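Local coordinates for protein phospholipase C-beta (PLC-beta) (Sepia officinalis, PDB 3QR0) that belongs to the phospholipase C-beta family, a multidomain protein with PH, EF-hand-like, TIM-barrel and C2 domains and a bound calcium ion, at residues 648-662 against 760-772. Residues are numbered along the deposited sequence; the frame is centred on the assembly and turned at random.
Sequences VAGTIEIKIISAQFL and LASVFAHIVAKDY
Strands 650-660 and 761-771 pair antiparallel as the two central strands of one sheet of the C2 domain, Thr651 to Lys770 near one end and Gln660 to Ser762 near the other. The regular pairing is interrupted once, at a classic beta bulge: Ile657 and Ser658 both face Phe764, whose O accepts from Ile657 N at 3.0 Å and from Ser658 N at 3.1 Å. A chi1 of -178° swings the Phe764 ring away from its own N and alongside Ile657, whose CD1 comes within 3.8 Å of Phe764 CE2; Arg228 adds a cation-pi contact to this ring. The C2 fold is a beta-sandwich, and Ile652, Ile654, Ile656 and Val763 line its interior, packing on strands 669-676 and 718-725 of the second sheet. Ile654 CD1 rests against Ile767 CG2 at 3.9 Å. On the opposite face Glu653 and Val768 run side by side, while Ser658 OG hydrogen-bonds to Glu230 and Gln660 OE1 accepts from Gln151 NE2, tying the sheet to helices 230-238 and 151-165. Where the chain turns a corner at Leu760, its CD1 sits over one face of the Phe661 ring, 4.3 Å from the centroid, a CH-pi contact beside helix 151-165.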
ATOM      1  N   VAL A 648       1.698 -18.159  20.447  1.00 32.55           N
ATOM      2  CA  VAL A 648       0.630 -17.775  21.359  1.00 32.50           C
ATOM      3  C   VAL A 648      -0.577 -17.285  20.563  1.00 31.84           C
ATOM      4  O   VAL A 648      -0.467 -16.369  19.741  1.00 31.31           O
ATOM      5  CB  VAL A 648       1.088 -16.705  22.373  1.00 32.59           C
ATOM      6  CG1 VAL A 648      -0.045 -16.371  23.345  1.00 32.51           C
ATOM      7  CG2 VAL A 648       2.305 -17.207  23.148  1.00 33.18           C
ATOM      8  N   ALA A 649      -1.718 -17.922  20.805  1.00 31.68           N
ATOM      9  CA  ALA A 649      -2.971 -17.540  20.175  1.00 31.13           C
ATOM     10  C   ALA A 649      -3.432 -16.211  20.755  1.00 30.81           C
ATOM     11  O   ALA A 649      -3.064 -15.856  21.876  1.00 30.85           O
ATOM     12  CB  ALA A 649      -4.029 -18.618  20.397  1.00 31.69           C
ATOM     13  N   GLY A 650      -4.242 -15.486  19.986  1.00 30.03           N
ATOM     14  CA  GLY A 650      -4.663 -14.140  20.354  1.00 29.65           C
ATOM     15  C   GLY A 650      -6.167 -13.973  20.403  1.00 29.84           C
ATOM     16  O   GLY A 650      -6.921 -14.836  19.947  1.00 30.09           O
ATOM     17  N   THR A 651      -6.591 -12.864  21.001  1.00 29.73           N
ATOM     18  CA  THR A 651      -7.970 -12.404  20.942  1.00 29.89           C
ATOM     19  C   THR A 651      -7.915 -10.965  20.463  1.00 29.01           C
ATOM     20  O   THR A 651      -7.035 -10.202  20.882  1.00 28.66           O
ATOM     21  CB  THR A 651      -8.669 -12.475  22.319  1.00 30.93           C
ATOM     22  OG1 THR A 651      -8.570 -13.806  22.836  1.00 31.89           O
ATOM     23  CG2 THR A 651     -10.147 -12.107  22.204  1.00 31.71           C
ATOM     24  N   ILE A 652      -8.832 -10.619  19.561  1.00 28.09           N
ATOM     25  CA  ILE A 652      -8.951  -9.272  19.037  1.00 27.46           C
ATOM     26  C   ILE A 652     -10.399  -8.829  19.196  1.00 27.85           C
ATOM     27  O   ILE A 652     -11.321  -9.572  18.852  1.00 27.93           O
ATOM     28  CB  ILE A 652      -8.585  -9.198  17.533  1.00 26.57           C
ATOM     29  CG1 ILE A 652      -7.116  -9.568  17.299  1.00 26.37           C
ATOM     30  CG2 ILE A 652      -8.896  -7.810  16.985  1.00 26.54           C
ATOM     31  CD1 ILE A 652      -6.113  -8.502  17.724  1.00 25.60           C
ATOM     32  N   GLU A 653     -10.596  -7.628  19.733  1.00 27.89           N
ATOM     33  CA  GLU A 653     -11.924  -7.030  19.819  1.00 28.37           C
ATOM     34  C   GLU A 653     -11.865  -5.648  19.197  1.00 27.89           C
ATOM     35  O   GLU A 653     -10.935  -4.879  19.460  1.00 27.40           O
ATOM     36  CB  GLU A 653     -12.413  -6.961  21.270  1.00 29.33           C
ATOM     37  CG  GLU A 653     -12.265  -8.284  22.021  1.00 31.06           C
ATOM     38  CD  GLU A 653     -12.880  -8.281  23.413  1.00 34.08           C
ATOM     39  OE1 GLU A 653     -13.380  -7.224  23.860  1.00 35.57           O
ATOM     40  OE2 GLU A 653     -12.855  -9.350  24.066  1.00 35.57           O
ATOM     41  N   ILE A 654     -12.832  -5.347  18.338  1.00 27.54           N
ATOM     42  CA  ILE A 654     -12.857  -4.067  17.645  1.00 27.09           C
ATOM     43  C   ILE A 654     -14.224  -3.439  17.862  1.00 27.23           C
ATOM     44  O   ILE A 654     -15.237  -3.975  17.412  1.00 27.40           O
ATOM     45  CB  ILE A 654     -12.602  -4.222  16.126  1.00 26.78           C
ATOM     46  CG1 ILE A 654     -11.319  -5.011  15.849  1.00 27.02           C
ATOM     47  CG2 ILE A 654     -12.553  -2.849  15.451  1.00 26.80           C
ATOM     48  CD1 ILE A 654     -10.046  -4.308  16.246  1.00 27.52           C
ATOM     49  N   LYS A 655     -14.246  -2.321  18.582  1.00 27.01           N
ATOM     50  CA  LYS A 655     -15.458  -1.537  18.761  1.00 27.32           C
ATOM     51  C   LYS A 655     -15.387  -0.318  17.849  1.00 26.62           C
ATOM     52  O   LYS A 655     -14.507   0.526  18.013  1.00 26.36           O
ATOM     53  CB  LYS A 655     -15.593  -1.100  20.220  1.00 27.89           C
ATOM     54  CG  LYS A 655     -16.875  -0.347  20.528  1.00 29.25           C
ATOM     55  CD  LYS A 655     -16.881   0.189  21.950  1.00 31.03           C
ATOM     56  CE  LYS A 655     -18.136   1.007  22.227  1.00 32.84           C
ATOM     57  NZ  LYS A 655     -19.387   0.237  21.950  1.00 34.08           N
ATOM     58  N   ILE A 656     -16.305  -0.235  16.886  1.00 26.28           N
ATOM     59  CA  ILE A 656     -16.405   0.921  15.999  1.00 25.65           C
ATOM     60  C   ILE A 656     -17.253   1.988  16.685  1.00 26.21           C
ATOM     61  O   ILE A 656     -18.446   1.786  16.921  1.00 27.17           O
ATOM     62  CB  ILE A 656     -17.035   0.547  14.632  1.00 25.49           C
ATOM     63  CG1 ILE A 656     -16.223  -0.552  13.938  1.00 24.56           C
ATOM     64  CG2 ILE A 656     -17.142   1.782  13.718  1.00 24.63           C
ATOM     65  CD1 ILE A 656     -14.777  -0.170  13.628  1.00 23.78           C
ATOM     66  N   ILE A 657     -16.635   3.121  17.004  1.00 25.86           N
ATOM     67  CA  ILE A 657     -17.286   4.160  17.801  1.00 26.27           C
ATOM     68  C   ILE A 657     -17.859   5.261  16.917  1.00 26.12           C
ATOM     69  O   ILE A 657     -19.052   5.565  16.988  1.00 26.64           O
ATOM     70  CB  ILE A 657     -16.303   4.761  18.832  1.00 26.48           C
ATOM     71  CG1 ILE A 657     -15.865   3.681  19.832  1.00 26.99           C
ATOM     72  CG2 ILE A 657     -16.941   5.909  19.591  1.00 27.15           C
ATOM     73  CD1 ILE A 657     -14.690   4.092  20.688  1.00 26.61           C
ATOM     74  N   SER A 658     -17.012   5.846  16.076  1.00 25.32           N
ATOM     75  CA  SER A 658     -17.429   6.949  15.225  1.00 25.50           C
ATOM     76  C   SER A 658     -16.527   7.083  14.004  1.00 24.52           C
ATOM     77  O   SER A 658     -15.556   6.346  13.856  1.00 23.51           O
ATOM     78  CB  SER A 658     -17.417   8.254  16.024  1.00 26.01           C
ATOM     79  OG  SER A 658     -16.097   8.612  16.393  1.00 25.97           O
ATOM     80  N   ALA A 659     -16.873   8.017  13.128  1.00 24.62           N
ATOM     81  CA  ALA A 659     -16.031   8.365  11.988  1.00 24.40           C
ATOM     82  C   ALA A 659     -16.067   9.864  11.758  1.00 24.86           C
ATOM     83  O   ALA A 659     -17.011  10.534  12.168  1.00 25.57           O
ATOM     84  CB  ALA A 659     -16.478   7.622  10.735  1.00 23.82           C
ATOM     85  N   GLN A 660     -15.020  10.382  11.122  1.00 25.05           N
ATOM     86  CA  GLN A 660     -14.907  11.803  10.829  1.00 25.65           C
ATOM     87  C   GLN A 660     -14.613  12.031   9.354  1.00 25.74           C
ATOM     88  O   GLN A 660     -13.806  11.318   8.760  1.00 24.91           O
ATOM     89  CB  GLN A 660     -13.795  12.444  11.660  1.00 25.77           C
ATOM     90  CG  GLN A 660     -13.993  12.331  13.175  1.00 26.53           C
ATOM     91  CD  GLN A 660     -13.585  10.983  13.725  1.00 26.51           C
ATOM     92  OE1 GLN A 660     -12.498  10.478  13.424  1.00 27.83           O
ATOM     93  NE2 GLN A 660     -14.457  10.383  14.536  1.00 27.15           N
ATOM     94  N   PHE A 661     -15.277  13.033   8.782  1.00 26.54           N
ATOM     95  CA  PHE A 661     -14.968  13.537   7.447  1.00 27.14           C
ATOM     96  C   PHE A 661     -14.973  12.454   6.385  1.00 27.08           C
ATOM     97  O   PHE A 661     -14.055  12.368   5.576  1.00 26.31           O
ATOM     98  CB  PHE A 661     -13.621  14.260   7.451  1.00 26.99           C
ATOM     99  CG  PHE A 661     -13.544  15.382   8.434  1.00 28.29           C
ATOM    100  CD1 PHE A 661     -14.312  16.521   8.260  1.00 30.94           C
ATOM    101  CD2 PHE A 661     -12.702  15.303   9.532  1.00 29.88           C
ATOM    102  CE1 PHE A 661     -14.244  17.566   9.168  1.00 31.51           C
ATOM    103  CE2 PHE A 661     -12.624  16.344  10.435  1.00 30.81           C
ATOM    104  CZ  PHE A 661     -13.398  17.475  10.256  1.00 30.96           C
ATOM    105  N   LEU A 662     -16.009  11.626   6.395  1.00 27.98           N
ATOM    106  CA  LEU A 662     -16.138  10.576   5.390  1.00 28.66           C
ATOM    107  C   LEU A 662     -16.410  11.144   4.003  1.00 29.83           C
ATOM    108  O   LEU A 662     -16.026  10.539   3.007  1.00 29.68           O
ATOM    109  CB  LEU A 662     -17.247   9.594   5.764  1.00 28.52           C
ATOM    110  CG  LEU A 662     -16.980   8.720   6.986  1.00 28.10           C
ATOM    111  CD1 LEU A 662     -18.136   7.747   7.157  1.00 27.59           C
ATOM    112  CD2 LEU A 662     -15.646   7.973   6.867  1.00 26.05           C
ATOM    113  N   LEU A 760      -8.569  13.475   5.662  1.00 25.15           N
ATOM    114  CA  LEU A 760      -9.213  13.595   6.973  1.00 25.36           C
ATOM    115  C   LEU A 760     -10.114  12.412   7.334  1.00 25.13           C
ATOM    116  O   LEU A 760     -10.358  12.170   8.517  1.00 25.91           O
ATOM    117  CB  LEU A 760     -10.026  14.894   7.041  1.00 26.18           C
ATOM    118  CG  LEU A 760      -9.214  16.184   7.176  1.00 26.70           C
ATOM    119  CD1 LEU A 760     -10.094  17.400   6.921  1.00 28.88           C
ATOM    120  CD2 LEU A 760      -8.593  16.253   8.548  1.00 27.96           C
ATOM    121  N   ALA A 761     -10.608  11.682   6.330  1.00 24.20           N
ATOM    122  CA  ALA A 761     -11.536  10.573   6.572  1.00 23.90           C
ATOM    123  C   ALA A 761     -10.917   9.561   7.524  1.00 23.26           C
ATOM    124  O   ALA A 761      -9.851   9.009   7.242  1.00 22.73           O
ATOM    125  CB  ALA A 761     -11.948   9.896   5.256  1.00 23.31           C
ATOM    126  N   SER A 762     -11.584   9.338   8.655  1.00 23.17           N
ATOM    127  CA  SER A 762     -11.063   8.485   9.717  1.00 23.04           C
ATOM    128  C   SER A 762     -12.186   7.759  10.448  1.00 22.87           C
ATOM    129  O   SER A 762     -13.311   8.244  10.508  1.00 22.51           O
ATOM    130  CB  SER A 762     -10.291   9.316  10.746  1.00 23.25           C
ATOM    131  OG  SER A 762      -9.294  10.123  10.137  1.00 25.41           O
ATOM    132  N   VAL A 763     -11.858   6.593  10.989  1.00 22.44           N
ATOM    133  CA  VAL A 763     -12.724   5.895  11.935  1.00 22.78           C
ATOM    134  C   VAL A 763     -12.068   5.994  13.307  1.00 22.81           C
ATOM    135  O   VAL A 763     -10.845   5.883  13.423  1.00 22.83           O
ATOM    136  CB  VAL A 763     -12.934   4.418  11.532  1.00 22.61           C
ATOM    137  CG1 VAL A 763     -13.561   3.613  12.678  1.00 23.56           C
ATOM    138  CG2 VAL A 763     -13.815   4.332  10.291  1.00 21.85           C
ATOM    139  N   PHE A 764     -12.877   6.231  14.334  1.00 23.14           N
ATOM    140  CA  PHE A 764     -12.420   6.181  15.717  1.00 22.97           C
ATOM    141  C   PHE A 764     -12.941   4.875  16.323  1.00 23.26           C
ATOM    142  O   PHE A 764     -14.142   4.574  16.235  1.00 23.34           O
ATOM    143  CB  PHE A 764     -12.920   7.404  16.487  1.00 23.55           C
ATOM    144  CG  PHE A 764     -12.451   7.472  17.916  1.00 23.54           C
ATOM    145  CD1 PHE A 764     -11.101   7.627  18.214  1.00 22.70           C
ATOM    146  CD2 PHE A 764     -13.364   7.405  18.964  1.00 23.50           C
ATOM    147  CE1 PHE A 764     -10.664   7.700  19.533  1.00 23.31           C
ATOM    148  CE2 PHE A 764     -12.938   7.480  20.287  1.00 24.06           C
ATOM    149  CZ  PHE A 764     -11.584   7.622  20.574  1.00 23.22           C
ATOM    150  N   ALA A 765     -12.033   4.095  16.907  1.00 22.72           N
ATOM    151  CA  ALA A 765     -12.360   2.760  17.410  1.00 23.22           C
ATOM    152  C   ALA A 765     -11.621   2.452  18.711  1.00 23.45           C
ATOM    153  O   ALA A 765     -10.621   3.099  19.037  1.00 23.12           O
ATOM    154  CB  ALA A 765     -12.007   1.713  16.355  1.00 22.42           C
ATOM    155  N   HIS A 766     -12.120   1.463  19.450  1.00 24.15           N
ATOM    156  CA  HIS A 766     -11.371   0.879  20.557  1.00 24.88           C
ATOM    157  C   HIS A 766     -10.953  -0.538  20.178  1.00 24.88           C
ATOM    158  O   HIS A 766     -11.763  -1.326  19.674  1.00 24.86           O
ATOM    159  CB  HIS A 766     -12.176   0.849  21.852  1.00 25.56           C
ATOM    160  CG  HIS A 766     -11.380   0.390  23.037  1.00 27.22           C
ATOM    161  ND1 HIS A 766     -11.269  -0.937  23.392  1.00 27.79           N
ATOM    162  CD2 HIS A 766     -10.642   1.082  23.938  1.00 28.12           C
ATOM    163  CE1 HIS A 766     -10.506  -1.042  24.467  1.00 28.64           C
ATOM    164  NE2 HIS A 766     -10.110   0.170  24.816  1.00 28.26           N
ATOM    165  N   ILE A 767      -9.691  -0.852  20.438  1.00 24.97           N
ATOM    166  CA  ILE A 767      -9.100  -2.121  20.035  1.00 25.32           C
ATOM    167  C   ILE A 767      -8.586  -2.858  21.262  1.00 26.29           C
ATOM    168  O   ILE A 767      -7.807  -2.311  22.041  1.00 26.13           O
ATOM    169  CB  ILE A 767      -7.929  -1.898  19.063  1.00 24.60           C
ATOM    170  CG1 ILE A 767      -8.410  -1.159  17.816  1.00 24.76           C
ATOM    171  CG2 ILE A 767      -7.266  -3.243  18.699  1.00 24.65           C
ATOM    172  CD1 ILE A 767      -7.297  -0.778  16.860  1.00 24.70           C
ATOM    173  N   VAL A 768      -9.052  -4.087  21.452  1.00 27.39           N
ATOM    174  CA  VAL A 768      -8.439  -4.988  22.419  1.00 28.34           C
ATOM    175  C   VAL A 768      -7.580  -5.966  21.635  1.00 28.73           C
ATOM    176  O   VAL A 768      -8.039  -6.546  20.649  1.00 28.13           O
ATOM    177  CB  VAL A 768      -9.485  -5.751  23.231  1.00 28.97           C
ATOM    178  CG1 VAL A 768      -8.835  -6.888  24.005  1.00 29.37           C
ATOM    179  CG2 VAL A 768     -10.218  -4.803  24.177  1.00 29.73           C
ATOM    180  N   ALA A 769      -6.328  -6.118  22.057  1.00 29.80           N
ATOM    181  CA  ALA A 769      -5.422  -7.115  21.491  1.00 30.57           C
ATOM    182  C   ALA A 769      -4.599  -7.696  22.621  1.00 31.89           C
ATOM    183  O   ALA A 769      -3.859  -6.983  23.295  1.00 32.29           O
ATOM    184  CB  ALA A 769      -4.516  -6.502  20.434  1.00 29.91           C
ATOM    185  N   LYS A 770      -4.743  -8.996  22.830  1.00 33.23           N
ATOM    186  CA  LYS A 770      -4.091  -9.670  23.936  1.00 34.63           C
ATOM    187  C   LYS A 770      -3.979 -11.150  23.641  1.00 35.58           C
ATOM    188  O   LYS A 770      -4.572 -11.654  22.683  1.00 34.99           O
ATOM    189  CB  LYS A 770      -4.884  -9.463  25.229  1.00 35.27           C
ATOM    190  CG  LYS A 770      -6.327  -9.936  25.154  1.00 35.95           C
ATOM    191  CD  LYS A 770      -7.043  -9.729  26.479  1.00 37.48           C
ATOM    192  CE  LYS A 770      -8.503 -10.127  26.387  1.00 38.18           C
ATOM    193  NZ  LYS A 770      -9.270  -9.620  27.559  1.00 39.64           N
ATOM    194  N   ASP A 771      -3.220 -11.838  24.483  1.00 37.06           N
ATOM    195  CA  ASP A 771      -3.056 -13.269  24.362  1.00 38.58           C
ATOM    196  C   ASP A 771      -4.375 -13.955  24.700  1.00 40.18           C
ATOM    197  O   ASP A 771      -5.113 -13.508  25.587  1.00 40.41           O
ATOM    198  CB  ASP A 771      -1.927 -13.766  25.269  1.00 38.98           C
ATOM    199  CG  ASP A 771      -0.574 -13.197  24.878  1.00 38.97           C
ATOM    200  OD1 ASP A 771      -0.469 -12.592  23.788  1.00 38.81           O
ATOM    201  OD2 ASP A 771       0.389 -13.352  25.659  1.00 40.78           O
ATOM    202  N   TYR A 772      -4.666 -15.029  23.965  1.00 41.28           N
ATOM    203  CA  TYR A 772      -5.893 -15.793  24.135  1.00 42.83           C
ATOM    204  C   TYR A 772      -5.893 -16.514  25.483  1.00 44.76           C
ATOM    205  O   TYR A 772      -5.052 -17.381  25.728  1.00 45.07           O
ATOM    206  CB  TYR A 772      -6.042 -16.805  22.996  1.00 42.47           C
ATOM    207  CG  TYR A 772      -7.181 -17.779  23.173  1.00 43.22           C
ATOM    208  CD1 TYR A 772      -8.504 -17.345  23.141  1.00 43.45           C
ATOM    209  CD2 TYR A 772      -6.937 -19.140  23.368  1.00 43.60           C
ATOM    210  CE1 TYR A 772      -9.556 -18.239  23.307  1.00 44.21           C
ATOM    211  CE2 TYR A 772      -7.979 -20.038  23.532  1.00 44.33           C
ATOM    212  CZ  TYR A 772      -9.284 -19.582  23.499  1.00 44.82           C
ATOM    213  OH  TYR A 772     -10.314 -20.471  23.660  1.00 45.94           O
TER